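Local coordinates for protein histone-lysine N-methyltransferase family member SUVH9 (Arabidopsis thaliana, PDB 4NJ5) that helps silence genes and transposable elements, lacks methyltransferase activity of its own, and may bind methylated DNA and recruit RNA polymerase V to chromatin, at residues D60-W64 against M65-K69; R87-L90 against C91-L95; C312-E315 against A316-S319; F473-H476 against D477-S480. All coordinates share one frame; numbering follows the deposited sequence.

Interaction 1: residues D60-W64 against M65-K69; sequences DCMLW and MNRDK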
loop_
_atom_site.group_PDB
_atom_site.type_symbol
_atom_site.label_atom_id
_atom_site.label_comp_id
_atom_site.label_asym_id
_atom_site.label_seq_id
_atom_site.Cartn_x
_atom_site.Cartn_y
_atom_site.Cartn_z
ATOM N N ASP A 60 13.548 -17.972 8.781
ATOM C CA ASP A 60 14.349 -18.486 9.888
ATOM C C ASP A 60 13.697 -18.239 11.252
ATOM O O ASP A 60 13.952 -18.975 12.203
ATOM C CB ASP A 60 15.757 -17.886 9.868
ATOM C CG ASP A 60 16.495 -18.174 8.577
ATOM O OD1 ASP A 60 16.276 -19.256 7.990
ATOM O OD2 ASP A 60 17.297 -17.315 8.149
ATOM N N CYS A 61 12.859 -17.208 11.344
ATOM C CA CYS A 61 12.202 -16.872 12.608
ATOM C C CYS A 61 10.818 -17.496 12.744
ATOM O O CYS A 61 10.045 -17.103 13.624
ATOM C CB CYS A 61 12.082 -15.355 12.771
ATOM S SG CYS A 61 13.654 -14.488 12.905
ATOM N N MET A 62 10.509 -18.456 11.875
ATOM C CA MET A 62 9.203 -19.110 11.872
ATOM C C MET A 62 8.056 -18.105 11.769
ATOM O O MET A 62 7.055 -18.233 12.479
ATOM C CB MET A 62 9.028 -19.975 13.125
ATOM C CG MET A 62 10.163 -20.959 13.373
ATOM S SD MET A 62 10.222 -22.287 12.152
ATOM C CE MET A 62 11.727 -21.868 11.267
ATOM N N LEU A 63 8.199 -17.115 10.892
ATOM C CA LEU A 63 7.184 -16.075 10.765
ATOM C C LEU A 63 6.329 -16.191 9.504
ATOM O O LEU A 63 5.366 -15.444 9.333
ATOM C CB LEU A 63 7.821 -14.687 10.850
ATOM C CG LEU A 63 8.455 -14.351 12.200
ATOM C CD1 LEU A 63 9.022 -12.945 12.175
ATOM C CD2 LEU A 63 7.441 -14.507 13.322
ATOM N N TRP A 64 6.677 -17.125 8.627
ATOM C CA TRP A 64 5.890 -17.356 7.423
ATOM C C TRP A 64 4.541 -17.978 7.749
ATOM O O TRP A 64 4.393 -18.679 8.749
ATOM C CB TRP A 64 6.630 -18.283 6.459
ATOM C CG TRP A 64 7.780 -17.651 5.755
ATOM C CD1 TRP A 64 8.392 -16.472 6.067
ATOM C CD2 TRP A 64 8.457 -18.162 4.603
ATOM N NE1 TRP A 64 9.413 -16.222 5.184
ATOM C CE2 TRP A 64 9.473 -17.245 4.274
ATOM C CE3 TRP A 64 8.305 -19.311 3.821
ATOM C CZ2 TRP A 64 10.333 -17.438 3.197
ATOM C CZ3 TRP A 64 9.158 -19.502 2.752
ATOM C CH2 TRP A 64 10.160 -18.571 2.449
ATOM N N MET A 65 3.560 -17.721 6.893
ATOM C CA MET A 65 2.275 -18.403 6.968
ATOM C C MET A 65 2.316 -19.572 5.999
ATOM O O MET A 65 3.079 -19.539 5.035
ATOM C CB MET A 65 1.149 -17.452 6.570
ATOM C CG MET A 65 1.120 -16.156 7.352
ATOM S SD MET A 65 -0.146 -15.052 6.711
ATOM C CE MET A 65 -1.590 -16.103 6.858
ATOM N N ASN A 66 1.496 -20.593 6.248
ATOM C CA ASN A 66 1.430 -21.770 5.380
ATOM C C ASN A 66 2.826 -22.292 5.044
ATOM O O ASN A 66 3.168 -22.490 3.879
ATOM C CB ASN A 66 0.654 -21.440 4.098
ATOM C CG ASN A 66 0.333 -22.670 3.266
ATOM O OD1 ASN A 66 0.111 -23.757 3.797
ATOM N ND2 ASN A 66 0.312 -22.501 1.950
ATOM N N ARG A 67 3.640 -22.474 6.079
ATOM C CA ARG A 67 5.026 -22.892 5.909
ATOM C C ARG A 67 5.121 -24.283 5.291
ATOM O O ARG A 67 5.969 -24.535 4.435
ATOM C CB ARG A 67 5.751 -22.864 7.257
ATOM C CG ARG A 67 7.147 -23.470 7.239
ATOM C CD ARG A 67 8.115 -22.625 6.431
ATOM N NE ARG A 67 9.496 -23.047 6.640
ATOM C CZ ARG A 67 10.244 -22.666 7.671
ATOM N NH1 ARG A 67 11.492 -23.098 7.785
ATOM N NH2 ARG A 67 9.741 -21.851 8.590
ATOM N N ASP A 68 4.239 -25.178 5.724
ATOM C CA ASP A 68 4.256 -26.560 5.258
ATOM C C ASP A 68 3.503 -26.750 3.940
ATOM O O ASP A 68 3.428 -27.866 3.417
ATOM C CB ASP A 68 3.716 -27.512 6.341
ATOM C CG ASP A 68 2.326 -27.128 6.827
ATOM O OD1 ASP A 68 1.666 -26.283 6.178
ATOM O OD2 ASP A 68 1.885 -27.681 7.858
ATOM N N LYS A 69 2.942 -25.658 3.418
ATOM C CA LYS A 69 2.183 -25.682 2.161
ATOM C C LYS A 69 0.969 -26.615 2.163
ATOM O O LYS A 69 0.388 -26.883 1.111
ATOM C CB LYS A 69 3.103 -26.010 0.979
ATOM C CG LYS A 69 3.595 -24.793 0.210
ATOM C CD LYS A 69 4.997 -25.009 -0.342
ATOM C CE LYS A 69 5.128 -26.369 -1.002
ATOM N NZ LYS A 69 4.126 -26.542 -2.087
#
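Met62, the C-prime residue (positive phi) of the Schellman motif that closes helix 46-60, lays its thioether end against the guanidinium of Arg67. Met62 CE sits 3.3 Å from Arg67 NH2, at the rim of the guanidinium and near its plane, and Met62 SD lies 3.6 Å from the same nitrogen. The methionine reaches there by folding back on itself, bent at chi2 (-69°) and chi3 (111°), while the arginine comes to meet it with a single bend at chi2 (68°). It is a surface contact of van der Waals kind between two exposed residues. Beneath the arginine, its methylene Arg67 CD comes to 4.2 Å from Trp64 CE3, approaching the indole obliquely. That ring is tied back to the helix by a hydrogen bond from its NE1 to the carbonyl of Gly55, and it packs on helix 87-92 through Cys91 and Val92. Met65 turns the other way, onto His15 and Val16 of helix 8-35, so the segment bridges three helices. The chain then turns through a type I beta turn from Asn66 to Lys69, closed by Lys69 N to Asn66 O at 3.2 Å.

Interaction 2: residues R87-L90 against C91-L95; sequences RFEL and CVMGL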
loop_
_atom_site.group_PDB
_atom_site.type_symbol
_atom_site.label_atom_id
_atom_site.label_comp_id
_atom_site.label_asym_id
_atom_site.label_seq_id
_atom_site.Cartn_x
_atom_site.Cartn_y
_atom_site.Cartn_z
ATOM N N ARG A 87 7.897 -11.479 -5.413
ATOM C CA ARG A 87 7.588 -12.902 -5.395
ATOM C C ARG A 87 7.768 -13.508 -4.008
ATOM O O ARG A 87 6.934 -14.270 -3.549
ATOM C CB ARG A 87 8.456 -13.649 -6.405
ATOM C CG ARG A 87 8.186 -13.311 -7.849
ATOM C CD ARG A 87 6.846 -13.844 -8.291
ATOM N NE ARG A 87 6.956 -14.766 -9.417
ATOM C CZ ARG A 87 6.906 -16.088 -9.302
ATOM N NH1 ARG A 87 7.016 -16.859 -10.373
ATOM N NH2 ARG A 87 6.742 -16.633 -8.111
ATOM N N PHE A 88 8.862 -13.160 -3.345
ATOM C CA PHE A 88 9.181 -13.735 -2.040
ATOM C C PHE A 88 8.109 -13.369 -1.020
ATOM O O PHE A 88 7.772 -14.156 -0.125
ATOM C CB PHE A 88 10.540 -13.233 -1.570
ATOM C CG PHE A 88 11.442 -14.314 -1.055
ATOM C CD1 PHE A 88 11.295 -14.802 0.232
ATOM C CD2 PHE A 88 12.450 -14.830 -1.854
ATOM C CE1 PHE A 88 12.137 -15.790 0.713
ATOM C CE2 PHE A 88 13.290 -15.813 -1.377
ATOM C CZ PHE A 88 13.133 -16.292 -0.089
ATOM N N GLU A 89 7.577 -12.162 -1.172
ATOM C CA GLU A 89 6.472 -11.690 -0.352
ATOM C C GLU A 89 5.318 -12.695 -0.378
ATOM O O GLU A 89 4.697 -12.963 0.651
ATOM C CB GLU A 89 6.004 -10.320 -0.852
ATOM C CG GLU A 89 5.070 -9.597 0.084
ATOM C CD GLU A 89 4.806 -8.164 -0.347
ATOM O OE1 GLU A 89 5.321 -7.749 -1.410
ATOM O OE2 GLU A 89 4.076 -7.452 0.377
ATOM N N LEU A 90 5.054 -13.263 -1.553
ATOM C CA LEU A 90 4.012 -14.274 -1.707
ATOM C C LEU A 90 4.313 -15.517 -0.878
ATOM O O LEU A 90 3.397 -16.191 -0.407
ATOM C CB LEU A 90 3.855 -14.660 -3.176
ATOM C CG LEU A 90 3.487 -13.513 -4.117
ATOM C CD1 LEU A 90 3.453 -13.995 -5.560
ATOM C CD2 LEU A 90 2.152 -12.908 -3.719
ATOM N N CYS A 91 5.597 -15.820 -0.712
ATOM C CA CYS A 91 6.011 -16.950 0.108
ATOM C C CYS A 91 5.746 -16.634 1.569
ATOM O O CYS A 91 5.270 -17.487 2.324
ATOM C CB CYS A 91 7.496 -17.262 -0.089
ATOM S SG CYS A 91 7.974 -17.570 -1.792
ATOM N N VAL A 92 6.063 -15.404 1.965
ATOM C CA VAL A 92 5.801 -14.961 3.332
ATOM C C VAL A 92 4.324 -15.126 3.701
ATOM O O VAL A 92 3.999 -15.580 4.797
ATOM C CB VAL A 92 6.235 -13.496 3.551
ATOM C CG1 VAL A 92 5.850 -13.027 4.950
ATOM C CG2 VAL A 92 7.737 -13.349 3.323
ATOM N N MET A 93 3.436 -14.778 2.773
ATOM C CA MET A 93 2.001 -14.873 3.023
ATOM C C MET A 93 1.402 -16.233 2.674
ATOM O O MET A 93 0.182 -16.389 2.662
ATOM C CB MET A 93 1.247 -13.764 2.287
ATOM C CG MET A 93 0.757 -12.657 3.205
ATOM S SD MET A 93 2.068 -12.067 4.291
ATOM C CE MET A 93 3.141 -11.259 3.106
ATOM N N GLY A 94 2.256 -17.212 2.387
ATOM C CA GLY A 94 1.803 -18.569 2.129
ATOM C C GLY A 94 0.968 -18.758 0.874
ATOM O O GLY A 94 0.303 -19.784 0.715
ATOM N N LEU A 95 1.000 -17.778 -0.024
ATOM C CA LEU A 95 0.233 -17.856 -1.264
ATOM C C LEU A 95 0.921 -18.727 -2.309
ATOM O O LEU A 95 0.275 -19.493 -3.017
ATOM C CB LEU A 95 -0.001 -16.459 -1.841
ATOM C CG LEU A 95 -1.105 -15.622 -1.200
ATOM C CD1 LEU A 95 -0.938 -14.156 -1.569
ATOM C CD2 LEU A 95 -2.479 -16.135 -1.615
#
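The Phe88 ring carries the sulfur of Cys91 above one face: SG stands 5.0 Å from the ring centroid and 20° off the ring normal, a rather distant sulfur-aromatic contact. At the ring's rim, Phe88 CE1 meets CZ2 of the Trp64 indole. The contact is one short helix, 87-92, in the SRA domain, ended by a Schellman motif with Gly94, at positive phi, as C-prime residue. Val92 N bonds to Phe88 O at 3.0 Å, and Met93 N, just past the helix, to Glu89 O at 3.1 Å. Glu89 and Met93 run side by side in the same direction. Bends at chi2 (49°) and chi3 (69°) curl the methionine back, setting Met93 CE 3.4 Å from Glu89 O and 4.0 Å from Glu89 CG. Beyond that methylene the buried Glu89 carboxylate is well satisfied: OE2 forms a salt bridge with Arg20 of helix 8-35, and OE1 takes the backbone N-H of Phe85. At the closing turn the side chains of Leu90 and Leu95 cross at a slant, both also resting on Phe84 of strand 83-84, with Leu90 CD2 4.0 Å from Leu95 CD1. Two backbone bonds make the Schellman motif: Gly94 N to Cys91 O, and Leu95 N to Leu90 O at 2.9 Å.

Interaction 3: residues C312-E315 against A316-S319; sequences CLCE and AKNS. With ZN (zinc ion), chain D; ZN (zinc ion), chain B.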
loop_
_atom_site.group_PDB
_atom_site.type_symbol
_atom_site.label_atom_id
_atom_site.label_comp_id
_atom_site.label_asym_id
_atom_site.label_seq_id
_atom_site.Cartn_x
_atom_site.Cartn_y
_atom_site.Cartn_z
ATOM N N CYS A 312 23.542 14.664 11.166
ATOM C CA CYS A 312 23.382 16.102 10.983
ATOM C C CYS A 312 22.440 16.696 12.028
ATOM O O CYS A 312 21.833 15.971 12.819
ATOM C CB CYS A 312 22.898 16.430 9.569
ATOM S SG CYS A 312 21.106 16.424 9.348
ATOM N N LEU A 313 22.334 18.022 12.024
ATOM C CA LEU A 313 21.518 18.757 12.987
ATOM C C LEU A 313 20.042 18.372 12.913
ATOM O O LEU A 313 19.392 18.164 13.943
ATOM C CB LEU A 313 21.681 20.265 12.766
ATOM C CG LEU A 313 20.483 21.175 13.058
ATOM C CD1 LEU A 313 20.247 21.329 14.553
ATOM C CD2 LEU A 313 20.659 22.534 12.395
ATOM N N CYS A 314 19.518 18.278 11.696
ATOM C CA CYS A 314 18.119 17.928 11.499
ATOM C C CYS A 314 17.788 16.529 12.004
ATOM O O CYS A 314 16.662 16.269 12.436
ATOM C CB CYS A 314 17.726 18.097 10.034
ATOM S SG CYS A 314 17.627 19.830 9.537
ATOM N N GLU A 315 18.764 15.627 11.968
ATOM C CA GLU A 315 18.570 14.315 12.579
ATOM C C GLU A 315 18.450 14.443 14.096
ATOM O O GLU A 315 17.625 13.785 14.722
ATOM C CB GLU A 315 19.701 13.354 12.206
ATOM C CG GLU A 315 19.584 12.004 12.893
ATOM C CD GLU A 315 20.502 10.949 12.309
ATOM O OE1 GLU A 315 20.032 10.154 11.465
ATOM O OE2 GLU A 315 21.688 10.903 12.702
ATOM N N ALA A 316 19.280 15.304 14.675
ATOM C CA ALA A 316 19.231 15.571 16.107
ATOM C C ALA A 316 17.867 16.150 16.486
ATOM O O ALA A 316 17.335 15.847 17.560
ATOM C CB ALA A 316 20.339 16.519 16.513
ATOM N N LYS A 317 17.308 16.986 15.609
ATOM C CA LYS A 317 15.989 17.576 15.837
ATOM C C LYS A 317 14.909 16.499 15.844
ATOM O O LYS A 317 13.871 16.654 16.484
ATOM C CB LYS A 317 15.673 18.640 14.772
ATOM C CG LYS A 317 16.660 19.798 14.709
ATOM C CD LYS A 317 16.326 20.780 13.573
ATOM C CE LYS A 317 15.098 21.619 13.901
ATOM N NZ LYS A 317 14.429 22.142 12.678
ATOM N N ASN A 318 15.173 15.411 15.125
ATOM C CA ASN A 318 14.249 14.285 15.033
ATOM C C ASN A 318 14.650 13.130 15.951
ATOM O O ASN A 318 14.526 11.961 15.588
ATOM C CB ASN A 318 14.136 13.805 13.580
ATOM C CG ASN A 318 13.430 14.816 12.681
ATOM O OD1 ASN A 318 12.203 14.834 12.593
ATOM N ND2 ASN A 318 14.207 15.656 12.005
ATOM N N SER A 319 15.153 13.474 17.133
ATOM C CA SER A 319 15.500 12.494 18.165
ATOM C C SER A 319 16.511 11.451 17.705
ATOM O O SER A 319 16.495 10.312 18.173
ATOM C CB SER A 319 14.245 11.798 18.704
ATOM O OG SER A 319 13.392 12.724 19.355
HETATM ZN ZN ZN D . 20.938 17.194 7.046
HETATM ZN ZN ZN B . 17.923 19.885 7.260
#
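Lys317 and Leu313, one turn apart on helix 313-317, slant across each other, with Leu313 CD1 3.9 Å from Lys317 CG, while Cys312 and Cys314 send their sulfurs to two different zinc ions of the pre-SET cluster. Cys312 SG binds its zinc at 2.4 Å, completed by Cys302, Cys304 and Cys308; Cys314 SG binds the second at 2.3 Å, with Cys302, Cys340 and Cys344. Cys312 is also the N-cap: with SG placed between its backbone N and carbonyl carbon (chi1 88°), the sulfur accepts a weak bond from Glu315 N at 3.6 Å. At the far end the Asn318 amide folds back along the helix, and ND2 donates to Cys314 O at 2.6 Å, tilted 30° from the carbonyl plane though close to the amide's own plane. Its OD1 takes the backbone N-H of His338, joining the helix to strand 337-338. With a leucine here, Cys314 O would probably lose its strongest donor and the His338 N-H its acceptor, weakening the tie to the strand. Cys314 thus has its sulfur held by zinc and its carbonyl gripped by an amide, and the weak bond to Cys312 SG would probably help stabilise the thiolate on its metal.

Interaction 4: residues F473-H476 against D477-S480; sequences FVLH and DHNS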
loop_
_atom_site.group_PDB
_atom_site.type_symbol
_atom_site.label_atom_id
_atom_site.label_comp_id
_atom_site.label_asym_id
_atom_site.label_seq_id
_atom_site.Cartn_x
_atom_site.Cartn_y
_atom_site.Cartn_z
ATOM N N PHE A 473 2.365 14.689 12.639
ATOM C CA PHE A 473 2.534 16.135 12.705
ATOM C C PHE A 473 3.910 16.543 12.172
ATOM O O PHE A 473 4.942 16.079 12.663
ATOM C CB PHE A 473 2.310 16.654 14.132
ATOM C CG PHE A 473 0.899 16.470 14.628
ATOM C CD1 PHE A 473 -0.162 17.093 13.988
ATOM C CD2 PHE A 473 0.634 15.678 15.735
ATOM C CE1 PHE A 473 -1.465 16.924 14.439
ATOM C CE2 PHE A 473 -0.667 15.507 16.194
ATOM C CZ PHE A 473 -1.716 16.131 15.544
ATOM N N VAL A 474 3.899 17.415 11.177
ATOM C CA VAL A 474 5.063 17.826 10.470
ATOM C C VAL A 474 5.313 19.320 10.413
ATOM O O VAL A 474 4.446 20.106 10.237
ATOM C CB VAL A 474 5.085 17.246 9.067
ATOM C CG1 VAL A 474 6.235 17.776 8.277
ATOM C CG2 VAL A 474 5.118 15.756 9.122
ATOM N N LEU A 475 6.570 19.675 10.549
ATOM C CA LEU A 475 7.007 21.015 10.350
ATOM C C LEU A 475 7.927 21.095 9.176
ATOM O O LEU A 475 8.827 20.306 9.031
ATOM C CB LEU A 475 7.705 21.514 11.580
ATOM C CG LEU A 475 6.842 21.776 12.766
ATOM C CD1 LEU A 475 7.723 21.957 13.961
ATOM C CD2 LEU A 475 5.964 22.984 12.541
ATOM N N HIS A 476 7.675 22.034 8.295
ATOM C CA HIS A 476 8.632 22.342 7.274
ATOM C C HIS A 476 8.781 23.786 6.976
ATOM O O HIS A 476 9.866 24.313 6.993
ATOM C CB HIS A 476 8.442 21.528 6.022
ATOM C CG HIS A 476 7.148 21.747 5.363
ATOM N ND1 HIS A 476 6.958 22.690 4.477
ATOM C CD2 HIS A 476 5.972 21.104 5.496
ATOM C CE1 HIS A 476 5.715 22.641 4.069
ATOM N NE2 HIS A 476 5.132 21.656 4.672
ATOM N N ASP A 477 7.705 24.410 6.584
ATOM C CA ASP A 477 7.701 25.813 6.280
ATOM C C ASP A 477 7.825 26.824 7.434
ATOM O O ASP A 477 8.250 27.896 7.223
ATOM C CB ASP A 477 6.579 26.144 5.324
ATOM C CG ASP A 477 5.265 25.906 5.907
ATOM O OD1 ASP A 477 5.135 25.012 6.724
ATOM O OD2 ASP A 477 4.373 26.614 5.520
ATOM N N HIS A 478 7.418 26.450 8.620
ATOM C CA HIS A 478 7.504 27.274 9.774
ATOM C C HIS A 478 8.014 26.481 10.915
ATOM O O HIS A 478 8.089 25.288 10.808
ATOM C CB HIS A 478 6.172 27.901 10.082
ATOM C CG HIS A 478 5.213 27.023 10.801
ATOM N ND1 HIS A 478 5.391 26.632 12.030
ATOM C CD2 HIS A 478 4.014 26.537 10.427
ATOM C CE1 HIS A 478 4.384 25.907 12.413
ATOM N NE2 HIS A 478 3.534 25.853 11.438
ATOM N N ASN A 479 8.394 27.120 12.005
ATOM C CA ASN A 479 8.918 26.403 13.167
ATOM C C ASN A 479 8.183 26.582 14.496
ATOM O O ASN A 479 8.803 26.575 15.557
ATOM C CB ASN A 479 10.410 26.684 13.345
ATOM C CG ASN A 479 11.259 25.472 13.046
ATOM O OD1 ASN A 479 10.793 24.337 13.146
ATOM N ND2 ASN A 479 12.509 25.700 12.671
ATOM N N SER A 480 6.865 26.713 14.440
ATOM C CA SER A 480 6.067 26.810 15.654
ATOM C C SER A 480 5.567 25.440 16.088
ATOM O O SER A 480 4.765 24.823 15.389
ATOM C CB SER A 480 4.877 27.745 15.441
ATOM O OG SER A 480 4.028 27.747 16.576
HETATM O O HOH W 1 5.421 23.909 9.426
#
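Leu475 pushes its CD2 methyl to 3.3 Å from CE1 of the buried His478 imidazole, approaching the ring obliquely, and this is the close-packed half of the turn that leaves strand 469-475 in the SET domain. The imidazole is fixed at two nitrogens: Ser480 N donates to His478 ND1 at 2.8 Å, nearly straight (171°) and in the ring plane, while NE2 donates to Phe483 O. The other half, with Asp477 exposed and His476 partly so, is more open. There Asp477 OD1 rides over one face of His476, 3.6 Å from CE1, with carboxylate and ring planes 28° apart. His476 has CG between its backbone N and carbonyl carbon (chi1 62°), which swings the imidazole back over the next residue. With an alanine here, the Asp477 carboxylate would probably lose the ring surface beneath it and be freer to turn. A water between the halves donates to Asp477 OD1 at 2.9 Å, accepts from His476 N at 3.1 Å and gives a weak bond to His478 O. Asp477 OD2 makes a salt bridge with Arg485 of neighbouring strand 485-490, and on the strand's other flank Leu475 shares backbone hydrogen bonds with Ile337 and Glu339, at strand 337-338.

Overall arrangement
The four contacts form two pairs on distant parts of the chain. Interactions 1 and 2, centres 10 Å apart, are joined through the backbone and side chains: Met65 N lies 3.0 Å from Val92 O and Asn66 ND2 3.0 Å from Gly94 O, both probable hydrogen bonds. Interactions 3 and 4 have centres 14 Å apart and barely touch, Lys317 NZ to Asn479 ND2 at 4.0 Å, but both adjoin strand 337-338, which links the pre-SET zinc cluster to the SET sheet. Interaction 3 supplies two zinc ligands; in interaction 4 the His476 side chain is about 7 Å from that of the zinc ligand Cys340. The nearest atoms of interactions 2 and 4 are about 25 Å apart.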